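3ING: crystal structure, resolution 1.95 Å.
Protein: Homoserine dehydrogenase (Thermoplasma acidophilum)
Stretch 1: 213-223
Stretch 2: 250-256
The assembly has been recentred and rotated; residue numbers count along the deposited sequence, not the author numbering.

Stretch 1 213-223: DAARKSVILVN
Stretch 2 250-256: RLVTEVY

Helix 213-223 lies against strand 250-256 of the same chain in homoserine dehydrogenase, both elements continuing beyond the stretches at each end. Their N-to-C directions run nearly alike, with a signed crossing angle of -24° and a closest axial approach of 8.5 Å. In the helix phi lies between -58° and -69° and psi between -31° and -53°, and the strand is extended, from -89/104 at Leu-251 to -167/175 at Tyr-256. Register is set by two CA pairs: Ser-218 CA lies 6.5 Å from Thr-253 CA. Val-222 CA lies 5.8 Å from Val-255 CA. No hydrogen bond crosses the interface; 295 Å² is buried, summed over both sides, as strand side chains pack on helix side chains and backbone. The strand's alternation supplies its face: Leu-251, Thr-253 and Val-255 point toward the helix, whereas Val-252, Glu-254 and Tyr-256 point away.

Asp-213 (chi1 t, 177°) is out of reach, but its O accepts the helical bond from Lys-217 N at 3.2 Å, and its carboxylate is satisfied elsewhere in the structure. Ala-214 points toward the strand and makes the first contact. Its CB lies 3.6 Å from Leu-251 CD1, an apolar pairing made with Leu-251 at chi1 t (-172°) and chi2 m (-76°). The same CB is 4.0 Å from Thr-253 OG1, a van der Waals approach, since a methyl group offers that hydroxyl no polar partner; OG1 hydrogen-bonds elsewhere. Ala-215 points away, and Arg-216 (m, t, t, chi4 148°) is out of reach. Lys-217 leaves CA sideways, and its chain (m, t, t, m) leads away from the strand.

Ser-218 points toward the strand with chi1 p (74°). This rotamer turns OG back to Ala-215 O, which accepts its hydrogen bond at 2.7 Å, so the hydroxyl is satisfied within the helix. Ser-218 CB then packs 3.7 Å from Thr-253 CG2, the methyl of a threonine at chi1 m (-60°). Ser-218 O accepts the helical bond from Val-222 N at 3.0 Å and also lies 3.9 Å from Val-255 CG2. Val-219 (t, 172°) points away; Ile-220 (m, -61°; t, 169°) is out of reach.

Leu-221 (m, -74°; t, 163°) returns to the interface, its N bonded to Lys-217 O at 3.0 Å. Its CD1 lies 4.1 Å from Thr-253 CG2, and its CB is 3.9 Å from Val-255 CG2, so this one side chain spans two successive inward-facing strand residues. Val-222 (p, 74°) points sideways, yet its CA and CG2 each lie 3.6 Å from Val-255 CG1. Val-255 (t, 171°) meets Ser-218 and Leu-221 most closely through CG2 and Val-222 most closely through CG1; it has the largest area covered by the helix of any strand residue. Asn-223 (m, -66°; chi2 -15°) points away, its N bonded to Val-219 O at 2.9 Å.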

ATOM      1  N   ASP A 213       1.650  13.743  20.344  1.00 24.44           N
ATOM      2  CA  ASP A 213       1.403  13.472  18.914  1.00 23.47           C
ATOM      3  C   ASP A 213       1.467  11.970  18.685  1.00 23.20           C
ATOM      4  O   ASP A 213       0.590  11.391  18.060  1.00 22.49           O
ATOM      5  CB  ASP A 213       2.420  14.200  18.037  1.00 24.59           C
ATOM      6  CG  ASP A 213       2.258  13.896  16.539  1.00 28.50           C
ATOM      7  OD1 ASP A 213       1.264  14.331  15.939  1.00 27.45           O
ATOM      8  OD2 ASP A 213       3.145  13.241  15.945  1.00 27.54           O
ATOM      9  N   ALA A 214       2.511  11.319  19.177  1.00 22.23           N
ATOM     10  CA  ALA A 214       2.598   9.864  19.021  1.00 21.12           C
ATOM     11  C   ALA A 214       1.413   9.147  19.683  1.00 21.23           C
ATOM     12  O   ALA A 214       0.890   8.147  19.161  1.00 23.38           O
ATOM     13  CB  ALA A 214       3.924   9.349  19.604  1.00 20.94           C
ATOM     14  N   ALA A 215       1.016   9.633  20.857  1.00 20.89           N
ATOM     15  CA  ALA A 215      -0.069   9.019  21.600  1.00 22.09           C
ATOM     16  C   ALA A 215      -1.351   9.053  20.801  1.00 21.54           C
ATOM     17  O   ALA A 215      -2.039   8.060  20.757  1.00 20.81           O
ATOM     18  CB  ALA A 215      -0.274   9.662  22.964  1.00 20.53           C
ATOM     19  N   ARG A 216      -1.667  10.191  20.184  1.00 22.37           N
ATOM     20  CA  ARG A 216      -2.881  10.326  19.398  1.00 22.65           C
ATOM     21  C   ARG A 216      -2.861   9.330  18.262  1.00 21.84           C
ATOM     22  O   ARG A 216      -3.846   8.672  17.975  1.00 20.83           O
ATOM     23  CB  ARG A 216      -3.038  11.757  18.850  1.00 23.87           C
ATOM     24  CG  ARG A 216      -3.352  12.812  19.932  1.00 22.81           C
ATOM     25  CD  ARG A 216      -3.147  14.177  19.307  1.00 21.67           C
ATOM     26  NE  ARG A 216      -3.458  15.258  20.233  1.00 26.61           N
ATOM     27  CZ  ARG A 216      -2.830  16.440  20.222  1.00 28.31           C
ATOM     28  NH1 ARG A 216      -1.782  16.677  19.419  1.00 26.30           N
ATOM     29  NH2 ARG A 216      -3.168  17.348  21.091  1.00 28.91           N
ATOM     30  N   LYS A 217      -1.710   9.210  17.616  1.00 23.26           N
ATOM     31  CA  LYS A 217      -1.576   8.292  16.494  1.00 20.35           C
ATOM     32  C   LYS A 217      -1.811   6.868  16.980  1.00 20.99           C
ATOM     33  O   LYS A 217      -2.416   6.084  16.289  1.00 22.19           O
ATOM     34  CB  LYS A 217      -0.193   8.431  15.825  1.00 18.90           C
ATOM     35  CG  LYS A 217       0.061   9.780  15.212  1.00 24.12           C
ATOM     36  CD  LYS A 217       1.447   9.863  14.564  1.00 26.40           C
ATOM     37  CE  LYS A 217       1.663  11.248  13.931  1.00 25.60           C
ATOM     38  NZ  LYS A 217       0.857  11.483  12.713  1.00 34.06           N
ATOM     39  N   SER A 218      -1.369   6.547  18.194  1.00 21.22           N
ATOM     40  CA  SER A 218      -1.482   5.197  18.683  1.00 20.06           C
ATOM     41  C   SER A 218      -2.926   4.795  18.939  1.00 21.40           C
ATOM     42  O   SER A 218      -3.259   3.607  18.820  1.00 20.51           O
ATOM     43  CB  SER A 218      -0.637   4.976  19.963  1.00 22.94           C
ATOM     44  OG  SER A 218      -1.195   5.566  21.144  1.00 17.60           O
ATOM     45  N   VAL A 219      -3.762   5.777  19.312  1.00 23.48           N
ATOM     46  CA  VAL A 219      -5.210   5.554  19.543  1.00 23.07           C
ATOM     47  C   VAL A 219      -5.869   5.220  18.219  1.00 23.38           C
ATOM     48  O   VAL A 219      -6.641   4.290  18.119  1.00 20.01           O
ATOM     49  CB  VAL A 219      -5.909   6.779  20.138  1.00 19.87           C
ATOM     50  CG1 VAL A 219      -7.421   6.585  20.177  1.00 22.28           C
ATOM     51  CG2 VAL A 219      -5.353   7.089  21.524  1.00 16.99           C
ATOM     52  N   ILE A 220      -5.585   6.024  17.220  1.00 21.75           N
ATOM     53  CA  ILE A 220      -6.162   5.838  15.896  1.00 20.61           C
ATOM     54  C   ILE A 220      -5.762   4.462  15.362  1.00 21.88           C
ATOM     55  O   ILE A 220      -6.602   3.721  14.840  1.00 19.08           O
ATOM     56  CB  ILE A 220      -5.739   6.982  14.935  1.00 21.49           C
ATOM     57  CG1 ILE A 220      -6.252   8.307  15.480  1.00 20.41           C
ATOM     58  CG2 ILE A 220      -6.232   6.700  13.445  1.00 18.67           C
ATOM     59  CD1 ILE A 220      -5.698   9.525  14.779  1.00 16.59           C
ATOM     60  N   LEU A 221      -4.491   4.104  15.544  1.00 22.62           N
ATOM     61  CA  LEU A 221      -3.984   2.797  15.084  1.00 21.45           C
ATOM     62  C   LEU A 221      -4.659   1.624  15.785  1.00 23.08           C
ATOM     63  O   LEU A 221      -5.146   0.712  15.126  1.00 23.35           O
ATOM     64  CB  LEU A 221      -2.456   2.691  15.270  1.00 20.41           C
ATOM     65  CG  LEU A 221      -1.550   3.458  14.322  1.00 21.79           C
ATOM     66  CD1 LEU A 221      -0.135   3.547  14.928  1.00 16.56           C
ATOM     67  CD2 LEU A 221      -1.538   2.817  12.938  1.00 19.51           C
ATOM     68  N   VAL A 222      -4.663   1.627  17.109  1.00 22.70           N
ATOM     69  CA  VAL A 222      -5.256   0.513  17.858  1.00 21.52           C
ATOM     70  C   VAL A 222      -6.751   0.417  17.546  1.00 22.19           C
ATOM     71  O   VAL A 222      -7.262  -0.669  17.313  1.00 22.05           O
ATOM     72  CB  VAL A 222      -4.961   0.573  19.384  1.00 21.32           C
ATOM     73  CG1 VAL A 222      -5.802   1.692  20.110  1.00 19.21           C
ATOM     74  CG2 VAL A 222      -5.187  -0.843  20.040  1.00 21.52           C
ATOM     75  N   ASN A 223      -7.464   1.549  17.490  1.00 23.86           N
ATOM     76  CA  ASN A 223      -8.922   1.516  17.180  1.00 22.81           C
ATOM     77  C   ASN A 223      -9.185   1.046  15.743  1.00 23.86           C
ATOM     78  O   ASN A 223     -10.081   0.259  15.487  1.00 22.03           O
ATOM     79  CB  ASN A 223      -9.586   2.885  17.413  1.00 20.75           C
ATOM     80  CG  ASN A 223      -9.590   3.301  18.860  1.00 21.14           C
ATOM     81  OD1 ASN A 223      -9.351   2.489  19.761  1.00 19.96           O
ATOM     82  ND2 ASN A 223      -9.959   4.560  19.100  1.00 21.05           N
ATOM     83  N   ARG A 250      15.024   5.618  19.090  1.00 21.58           N
ATOM     84  CA  ARG A 250      13.872   6.079  18.344  1.00 21.99           C
ATOM     85  C   ARG A 250      12.631   5.990  19.230  1.00 22.80           C
ATOM     86  O   ARG A 250      12.535   5.118  20.130  1.00 24.44           O
ATOM     87  CB  ARG A 250      13.652   5.223  17.117  1.00 21.80           C
ATOM     88  CG  ARG A 250      14.822   5.103  16.156  1.00 25.06           C
ATOM     89  CD  ARG A 250      15.054   6.363  15.347  1.00 25.21           C
ATOM     90  NE  ARG A 250      16.076   6.078  14.342  1.00 24.17           N
ATOM     91  CZ  ARG A 250      17.376   6.117  14.572  1.00 28.23           C
ATOM     92  NH1 ARG A 250      17.857   6.439  15.767  1.00 24.59           N
ATOM     93  NH2 ARG A 250      18.211   5.876  13.595  1.00 27.47           N
ATOM     94  N   LEU A 251      11.682   6.890  18.975  1.00 24.61           N
ATOM     95  CA  LEU A 251      10.378   6.854  19.626  1.00 21.87           C
ATOM     96  C   LEU A 251       9.491   5.973  18.738  1.00 21.15           C
ATOM     97  O   LEU A 251       9.020   6.371  17.664  1.00 23.75           O
ATOM     98  CB  LEU A 251       9.815   8.270  19.820  1.00 22.33           C
ATOM     99  CG  LEU A 251       8.539   8.456  20.665  1.00 29.41           C
ATOM    100  CD1 LEU A 251       7.271   8.035  19.940  1.00 28.21           C
ATOM    101  CD2 LEU A 251       8.664   7.739  22.039  1.00 28.37           C
ATOM    102  N   VAL A 252       9.278   4.755  19.199  1.00 20.15           N
ATOM    103  CA  VAL A 252       8.544   3.754  18.442  1.00 21.34           C
ATOM    104  C   VAL A 252       7.146   3.576  19.010  1.00 22.02           C
ATOM    105  O   VAL A 252       6.958   3.468  20.221  1.00 23.75           O
ATOM    106  CB  VAL A 252       9.286   2.380  18.495  1.00 22.89           C
ATOM    107  CG1 VAL A 252       8.500   1.286  17.776  1.00 16.05           C
ATOM    108  CG2 VAL A 252      10.736   2.510  17.890  1.00 19.40           C
ATOM    109  N   THR A 253       6.177   3.561  18.112  1.00 22.09           N
ATOM    110  CA  THR A 253       4.783   3.358  18.438  1.00 21.33           C
ATOM    111  C   THR A 253       4.414   1.926  18.055  1.00 21.98           C
ATOM    112  O   THR A 253       4.555   1.519  16.873  1.00 21.21           O
ATOM    113  CB  THR A 253       3.871   4.344  17.700  1.00 22.55           C
ATOM    114  OG1 THR A 253       4.208   5.690  18.062  1.00 22.46           O
ATOM    115  CG2 THR A 253       2.389   4.101  18.059  1.00 21.21           C
ATOM    116  N   GLU A 254       3.952   1.173  19.054  1.00 24.10           N
ATOM    117  CA  GLU A 254       3.514  -0.229  18.873  1.00 25.11           C
ATOM    118  C   GLU A 254       2.038  -0.481  19.265  1.00 24.57           C
ATOM    119  O   GLU A 254       1.520   0.043  20.283  1.00 20.73           O
ATOM    120  CB  GLU A 254       4.366  -1.157  19.710  1.00 26.96           C
ATOM    121  CG  GLU A 254       5.871  -0.952  19.599  1.00 38.16           C
ATOM    122  CD  GLU A 254       6.636  -1.803  20.601  1.00 47.44           C
ATOM    123  OE1 GLU A 254       6.587  -1.484  21.830  1.00 45.34           O
ATOM    124  OE2 GLU A 254       7.263  -2.783  20.148  1.00 54.72           O
ATOM    125  N   VAL A 255       1.390  -1.331  18.485  1.00 19.62           N
ATOM    126  CA  VAL A 255       0.014  -1.733  18.712  1.00 21.84           C
ATOM    127  C   VAL A 255      -0.023  -3.225  18.506  1.00 22.50           C
ATOM    128  O   VAL A 255       0.428  -3.755  17.473  1.00 24.92           O
ATOM    129  CB  VAL A 255      -0.952  -0.984  17.784  1.00 25.48           C
ATOM    130  CG1 VAL A 255      -2.337  -1.566  17.883  1.00 33.78           C
ATOM    131  CG2 VAL A 255      -0.981   0.535  18.143  1.00 27.04           C
ATOM    132  N   TYR A 256      -0.546  -3.913  19.489  1.00 22.98           N
ATOM    133  CA  TYR A 256      -0.547  -5.379  19.517  1.00 25.09           C
ATOM    134  C   TYR A 256      -1.495  -5.841  20.613  1.00 24.52           C
ATOM    135  O   TYR A 256      -2.015  -5.025  21.332  1.00 22.87           O
ATOM    136  CB  TYR A 256       0.853  -5.912  19.784  1.00 22.73           C
ATOM    137  CG  TYR A 256       1.457  -5.479  21.089  1.00 26.97           C
ATOM    138  CD1 TYR A 256       2.118  -4.269  21.200  1.00 34.65           C
ATOM    139  CD2 TYR A 256       1.385  -6.289  22.206  1.00 23.10           C
ATOM    140  CE1 TYR A 256       2.665  -3.872  22.394  1.00 30.02           C
ATOM    141  CE2 TYR A 256       1.933  -5.902  23.400  1.00 34.06           C
ATOM    142  CZ  TYR A 256       2.584  -4.706  23.484  1.00 29.78           C
ATOM    143  OH  TYR A 256       3.120  -4.309  24.676  1.00 39.22           O
TER